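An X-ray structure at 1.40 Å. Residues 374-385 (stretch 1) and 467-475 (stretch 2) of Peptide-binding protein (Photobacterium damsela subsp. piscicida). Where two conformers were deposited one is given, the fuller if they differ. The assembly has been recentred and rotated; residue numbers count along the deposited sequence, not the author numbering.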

# COMPACT_ATOMS: atom_id res chain seq x y z
N SER A 374 4.05 11.09 27.26
CA SER A 374 2.84 11.87 27.47
C SER A 374 1.61 11.12 26.99
O SER A 374 0.51 11.30 27.54
N ILE A 375 1.77 10.26 25.98
CA ILE A 375 0.68 9.50 25.38
C ILE A 375 0.93 8.01 25.59
O ILE A 375 2.02 7.58 25.96
N GLN A 376 -0.11 7.21 25.34
CA GLN A 376 -0.05 5.76 25.46
C GLN A 376 -0.05 5.16 24.05
O GLN A 376 -1.00 5.36 23.29
N LEU A 377 1.03 4.45 23.71
CA LEU A 377 1.13 3.76 22.43
C LEU A 377 0.51 2.37 22.55
O LEU A 377 0.55 1.74 23.61
N ILE A 378 -0.09 1.90 21.46
CA ILE A 378 -0.82 0.63 21.49
C ILE A 378 -0.20 -0.33 20.49
O ILE A 378 -0.28 -0.08 19.27
N PRO A 379 0.42 -1.42 20.93
CA PRO A 379 0.95 -2.41 19.98
C PRO A 379 -0.14 -2.88 19.04
O PRO A 379 -1.28 -3.11 19.44
N PHE A 380 0.23 -2.98 17.76
CA PHE A 380 -0.63 -3.41 16.66
C PHE A 380 -1.61 -2.33 16.22
O PHE A 380 -2.35 -2.57 15.24
N MET A 381 -1.62 -1.15 16.86
CA MET A 381 -2.57 -0.10 16.53
C MET A 381 -1.91 1.27 16.45
O MET A 381 -2.62 2.28 16.53
N THR A 382 -0.59 1.34 16.32
CA THR A 382 0.12 2.61 16.24
C THR A 382 1.08 2.55 15.08
O THR A 382 1.82 1.57 14.96
N LEU A 383 1.09 3.56 14.23
CA LEU A 383 2.04 3.65 13.14
C LEU A 383 3.22 4.49 13.60
O LEU A 383 3.04 5.55 14.20
N VAL A 384 4.43 4.03 13.32
CA VAL A 384 5.64 4.81 13.54
C VAL A 384 6.18 5.22 12.19
O VAL A 384 6.40 4.36 11.33
N SER A 385 6.40 6.52 11.99
CA SER A 385 6.87 7.01 10.71
C SER A 385 8.16 7.81 10.90
O SER A 385 8.44 8.32 11.98
N GLY A 467 12.60 13.58 11.11
CA GLY A 467 11.18 13.37 11.34
C GLY A 467 10.94 12.00 11.96
O GLY A 467 11.46 10.98 11.48
N PHE A 468 10.13 11.98 13.01
CA PHE A 468 9.88 10.74 13.74
C PHE A 468 8.56 10.93 14.45
O PHE A 468 8.42 11.87 15.24
N ASN A 469 7.58 10.09 14.17
CA ASN A 469 6.21 10.35 14.61
C ASN A 469 5.54 9.05 15.01
O ASN A 469 5.88 8.00 14.51
N THR A 470 4.56 9.14 15.89
CA THR A 470 3.65 8.05 16.15
C THR A 470 2.23 8.51 15.87
O THR A 470 1.88 9.67 16.13
N THR A 471 1.40 7.60 15.35
CA THR A 471 -0.00 7.90 15.05
C THR A 471 -0.85 6.74 15.55
O THR A 471 -0.76 5.63 15.02
N LEU A 472 -1.71 6.97 16.54
CA LEU A 472 -2.64 5.94 16.97
C LEU A 472 -3.74 5.77 15.94
O LEU A 472 -4.27 6.76 15.41
N LEU A 473 -4.17 4.53 15.70
CA LEU A 473 -5.28 4.27 14.79
C LEU A 473 -6.62 4.21 15.51
O LEU A 473 -7.66 4.33 14.85
N THR A 474 -6.62 4.07 16.83
CA THR A 474 -7.83 3.77 17.58
C THR A 474 -8.87 4.88 17.53
O THR A 474 -10.00 4.67 17.99
N GLU A 475 -8.53 6.04 16.96
CA GLU A 475 -9.46 7.14 16.78
C GLU A 475 -9.86 7.20 15.30
O GLU A 475 -9.04 7.51 14.44

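Strands 382-385 and 467-472 run antiparallel, and at the hydrogen-bonded pairs, Leu383 with Thr471 and Ser385 with Asn469, each backbone N and O is satisfied by the opposite strand. Leu383 N donates to Thr471 O and Thr471 N to Leu383 O, both at 2.9 Å; Ser385 N reaches Asn469 O at 3.0 Å, and Asn469 N returns to Ser385 O at 2.9 Å. Beyond the strand end, Leu473 N continues the ladder by donating to Met381 O at 2.9 Å.

The face carrying Leu383, Ser385, Asn469 and Thr471 is mixed in character. Ser385 (p) and Asn469 (chi1 m) sit in a hydrogen-bonded pair, close enough for Asn469 ND2 to donate to Ser385 OG at 3.0 Å. A short hydroxyl and a longer amide suit this spacing. Water 1 lies 2.7 Å from Ser385 OG and donates to Leu383 O at 3.1 Å and Thr471 OG1 at 2.8 Å, so Leu383 O accepts from both water and Thr471 N. The Thr471 (m) hydroxyl OG1 is also hydrogen-bonded elsewhere in the structure. Farther along, Leu383 (m, t) packs its CG against Leu473 CD2 at 3.9 Å, an apolar contact that suits two buried leucines.

On the other face lie Thr382, Val384, Thr470 and Leu472. Thr382 (m) serves two environments: its OG1 donates to Ile378 O at 2.9 Å, while its CG2 meets Thr470 CB at 3.9 Å. Ile378 O also accepts from Met381 N at 3.0 Å, closing the type II turn, so the threonine hydroxyl ties that turn to the strand. Leu472 (m, t) extends its CD2 to within 3.3 Å of Thr382 OG1 and 4.1 Å of Ile378 CG1, while Ile378 CD1 touches Thr474 CG2 at 3.8 Å. Branched Val384 (t) suits an extended strand, and its CG1 approaches Phe468 CZ obliquely at 4.1 Å.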

# COMPACT_ATOMS: atom_id res chain seq x y z
CB SER A 374 2.98 13.21 26.75
OG SER A 374 1.97 14.13 27.14
CB ILE A 375 0.51 9.81 23.89
CG1 ILE A 375 1.70 9.25 23.11
CG2 ILE A 375 0.38 11.32 23.66
CD1 ILE A 375 1.73 9.66 21.67
CB GLN A 376 -1.25 5.24 26.25
CG GLN A 376 -1.41 3.72 26.25
CD GLN A 376 -0.40 3.01 27.15
OE1 GLN A 376 0.80 2.98 26.88
NE2 GLN A 376 -0.91 2.42 28.24
CB LEU A 377 2.60 3.62 22.02
CG LEU A 377 3.37 4.94 21.83
CD1 LEU A 377 4.70 4.68 21.17
CD2 LEU A 377 2.55 5.92 21.00
CB ILE A 378 -2.30 0.83 21.16
CG1 ILE A 378 -2.94 1.82 22.15
CG2 ILE A 378 -3.02 -0.52 21.15
CD1 ILE A 378 -4.46 1.93 22.03
CB PRO A 379 1.44 -3.55 20.89
CG PRO A 379 1.79 -2.85 22.20
CD PRO A 379 0.74 -1.76 22.33
CB PHE A 380 -1.38 -4.73 16.92
CG PHE A 380 -0.45 -5.91 17.16
CD1 PHE A 380 0.03 -6.69 16.10
CD2 PHE A 380 -0.05 -6.23 18.44
CE1 PHE A 380 0.89 -7.76 16.33
CE2 PHE A 380 0.81 -7.30 18.67
CZ PHE A 380 1.27 -8.07 17.61
CB MET A 381 -3.74 -0.09 17.55
CG MET A 381 -4.69 -1.25 17.34
SD MET A 381 -5.62 -1.10 15.78
CE MET A 381 -5.98 -2.82 15.48
CB THR A 382 0.94 2.83 17.51
OG1 THR A 382 0.09 2.70 18.66
CG2 THR A 382 1.58 4.23 17.51
CB LEU A 383 1.38 4.34 11.94
CG LEU A 383 0.04 3.80 11.45
CD1 LEU A 383 -0.45 4.51 10.20
CD2 LEU A 383 0.16 2.28 11.17
CB VAL A 384 6.71 4.01 14.33
CG1 VAL A 384 7.82 4.97 14.82
CG2 VAL A 384 6.07 3.29 15.51
CB SER A 385 5.79 7.82 9.99
OG SER A 385 5.32 8.91 10.79
CB PHE A 468 11.04 10.53 14.73
CG PHE A 468 11.02 9.19 15.45
CD1 PHE A 468 10.09 8.91 16.45
CD2 PHE A 468 11.96 8.23 15.14
CE1 PHE A 468 10.10 7.68 17.11
CE2 PHE A 468 11.97 7.00 15.78
CZ PHE A 468 11.04 6.71 16.76
CB ASN A 469 5.31 10.95 13.51
CG ASN A 469 6.02 11.99 12.68
OD1 ASN A 469 6.25 13.11 13.15
ND2 ASN A 469 6.39 11.64 11.45
CB THR A 470 3.74 7.52 17.60
OG1 THR A 470 3.52 8.59 18.52
CG2 THR A 470 5.10 6.86 17.86
CB THR A 471 -0.19 8.09 13.54
OG1 THR A 471 0.75 9.07 13.04
CG2 THR A 471 -1.64 8.51 13.21
CB LEU A 472 -3.32 6.40 18.26
CG LEU A 472 -2.50 6.39 19.53
CD1 LEU A 472 -3.39 6.89 20.71
CD2 LEU A 472 -1.99 5.01 19.77
CB LEU A 473 -5.07 2.93 14.08
CG LEU A 473 -3.80 2.85 13.25
CD1 LEU A 473 -3.76 1.47 12.60
CD2 LEU A 473 -3.78 3.94 12.16
CB THR A 474 -7.45 3.42 19.02
OG1 THR A 474 -6.51 4.39 19.51
CG2 THR A 474 -6.81 2.03 19.06
CB GLU A 475 -8.84 8.45 17.24
CG GLU A 475 -8.37 8.44 18.69
CD GLU A 475 -9.46 7.96 19.66
OE1 GLU A 475 -9.16 7.11 20.53
OE2 GLU A 475 -10.62 8.43 19.54
O HOH W 1 3.23 8.04 12.35